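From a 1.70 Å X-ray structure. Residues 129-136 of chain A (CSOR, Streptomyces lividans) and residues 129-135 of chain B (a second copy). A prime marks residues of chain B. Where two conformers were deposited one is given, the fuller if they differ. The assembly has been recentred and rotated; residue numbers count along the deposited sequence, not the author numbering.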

# COMPACT_ATOMS: atom_id res chain seq x y z
N ALA A 129 4.37 7.84 11.63
CA ALA A 129 4.27 6.39 11.69
C ALA A 129 3.18 5.94 10.71
O ALA A 129 3.34 4.93 10.03
CB ALA A 129 3.94 5.87 13.10
N ILE A 130 2.08 6.68 10.62
CA ILE A 130 0.98 6.33 9.71
C ILE A 130 1.50 6.45 8.26
O ILE A 130 1.25 5.57 7.43
CB ILE A 130 -0.25 7.19 9.92
CG1 ILE A 130 -0.96 6.86 11.25
CG2 ILE A 130 -1.25 7.00 8.75
CD1 ILE A 130 -1.85 7.97 11.77
N GLY A 131 2.24 7.50 7.99
CA GLY A 131 2.87 7.67 6.66
C GLY A 131 3.77 6.51 6.28
O GLY A 131 3.70 5.99 5.16
N ARG A 132 4.55 6.02 7.25
CA ARG A 132 5.49 4.95 6.98
C ARG A 132 4.68 3.65 6.71
O ARG A 132 5.00 2.89 5.76
CB ARG A 132 6.50 4.86 8.12
CG ARG A 132 7.42 3.65 8.12
CD ARG A 132 8.58 3.73 7.16
NE ARG A 132 9.24 2.42 7.17
CZ ARG A 132 10.00 1.89 6.23
NH1 ARG A 132 10.32 2.55 5.11
NH2 ARG A 132 10.46 0.64 6.45
N LEU A 133 3.63 3.43 7.49
CA LEU A 133 2.67 2.33 7.28
C LEU A 133 2.02 2.38 5.89
O LEU A 133 1.90 1.34 5.20
CB LEU A 133 1.58 2.35 8.34
CG LEU A 133 0.51 1.26 8.43
CD1 LEU A 133 1.12 -0.14 8.40
CD2 LEU A 133 -0.28 1.42 9.74
N LEU A 134 1.63 3.57 5.47
CA LEU A 134 1.05 3.72 4.14
C LEU A 134 1.97 3.35 2.98
O LEU A 134 1.48 3.00 1.90
CB LEU A 134 0.45 5.11 3.99
CG LEU A 134 -0.80 5.45 4.84
CD1 LEU A 134 -1.17 6.90 4.57
CD2 LEU A 134 -1.99 4.51 4.67
N ARG A 135 3.27 3.46 3.17
CA ARG A 135 4.27 3.23 2.15
C ARG A 135 4.64 1.77 2.04
O ARG A 135 5.52 1.42 1.23
CB ARG A 135 5.56 3.99 2.46
CG ARG A 135 5.57 5.43 2.04
CD ARG A 135 6.97 6.00 2.24
NE ARG A 135 7.32 6.31 3.63
CZ ARG A 135 6.88 7.37 4.32
NH1 ARG A 135 6.05 8.27 3.77
NH2 ARG A 135 7.27 7.55 5.58
N THR A 136 4.01 0.94 2.87
CA THR A 136 3.97 -0.50 2.64
C THR A 136 2.53 -0.82 2.19
O THR A 136 1.95 -1.85 2.54
CB THR A 136 4.39 -1.33 3.88
OG1 THR A 136 5.30 -0.59 4.74
CG2 THR A 136 5.04 -2.60 3.44
OXT THR A 136 1.88 -0.06 1.43
N ALA B 129 -10.62 4.65 8.73
CA ALA B 129 -10.21 5.42 7.58
C ALA B 129 -8.78 5.14 7.12
O ALA B 129 -8.51 4.97 5.90
CB ALA B 129 -10.41 6.93 7.81
N ILE B 130 -7.87 5.07 8.08
CA ILE B 130 -6.50 4.69 7.78
C ILE B 130 -6.47 3.29 7.16
O ILE B 130 -5.79 3.07 6.19
CB ILE B 130 -5.61 4.78 9.03
CG1 ILE B 130 -5.46 6.26 9.43
CG2 ILE B 130 -4.22 4.22 8.73
CD1 ILE B 130 -5.20 6.45 10.92
N GLY B 131 -7.13 2.32 7.77
CA GLY B 131 -7.22 0.97 7.20
C GLY B 131 -7.69 0.98 5.76
O GLY B 131 -7.14 0.23 4.93
N ARG B 132 -8.68 1.81 5.43
CA ARG B 132 -9.20 1.89 4.03
C ARG B 132 -8.11 2.46 3.11
O ARG B 132 -7.90 1.92 2.03
CB ARG B 132 -10.51 2.73 3.96
CG ARG B 132 -11.79 1.96 4.19
CD ARG B 132 -13.02 2.79 3.81
NE ARG B 132 -13.25 3.90 4.72
CZ ARG B 132 -13.70 3.76 5.97
NH1 ARG B 132 -13.98 2.54 6.43
NH2 ARG B 132 -13.87 4.82 6.75
N LEU B 133 -7.39 3.49 3.56
CA LEU B 133 -6.29 4.10 2.79
C LEU B 133 -5.19 3.06 2.52
O LEU B 133 -4.62 3.00 1.42
CB LEU B 133 -5.70 5.32 3.48
CG LEU B 133 -6.53 6.61 3.50
CD1 LEU B 133 -5.96 7.63 4.49
CD2 LEU B 133 -6.58 7.20 2.09
N LEU B 134 -4.95 2.23 3.53
CA LEU B 134 -3.89 1.25 3.44
C LEU B 134 -4.17 0.16 2.41
O LEU B 134 -3.25 -0.37 1.83
CB LEU B 134 -3.62 0.65 4.81
CG LEU B 134 -2.37 -0.22 4.93
CD1 LEU B 134 -1.15 0.38 4.22
CD2 LEU B 134 -2.14 -0.40 6.40
N ARG B 135 -5.43 -0.13 2.15
CA ARG B 135 -5.78 -1.11 1.13
C ARG B 135 -5.65 -0.56 -0.30
O ARG B 135 -5.50 -1.31 -1.27
CB ARG B 135 -7.21 -1.60 1.35
CG ARG B 135 -7.41 -2.23 2.71
CD ARG B 135 -8.66 -3.10 2.74
NE ARG B 135 -9.91 -2.35 2.68
CZ ARG B 135 -10.60 -1.88 3.73
NH1 ARG B 135 -10.15 -2.04 4.98
NH2 ARG B 135 -11.75 -1.23 3.54

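The two C-terminal stretches meet in a small, predominantly apolar contact, built mainly from isoleucine and leucine side chains packing on each other and on backbone, and crossed by no hydrogen bond. The helices run in broadly the same direction, with 31° between their N-to-C axes, and their closest approach of 10.3 Å leaves room for side chains to fill the space between the backbones. Together the stretches bury 333 Å².

Like residues lie in register at two levels, one helical turn apart. At the first, the CA atoms of Ile130 and Ile130′ lie 7.9 Å apart, and the side chains meet tip to tip, CD1 of Ile130 to CD1 of Ile130′ at 3.8 Å. At the second, the CA atoms of Leu134 and Leu134′ are only 5.6 Å apart, and the contacts are more numerous, extending to Leu133 and Leu133′. These two leucines contribute the largest areas, yet they do not play equivalent parts. Leu134 adopts the m,t rotamer and brings its CD2 against the backbone of the partner, 3.9 Å from N of Leu134′, and also to 4.0 Å from CB of Leu133′. Leu134′, in the t,p rotamer, reaches instead to Leu133: its CD2 lies 3.7 Å from CG of Leu133, while its CD1 comes within 3.3 Å of the carbonyl O of Leu133. This last approach is a close van der Waals contact, and the same oxygen accepts a hydrogen bond from N of Thr136 at 3.2 Å.

The terminal carboxylate of chain A lies beside Leu134′, with OXT of Thr136 4.1 Å from CD1 of Leu134′. Within these residues no arginine side chain comes near the opposing stretch, and none from chain B pairs with the carboxylate. Association between these segments therefore rests mainly on aliphatic packing.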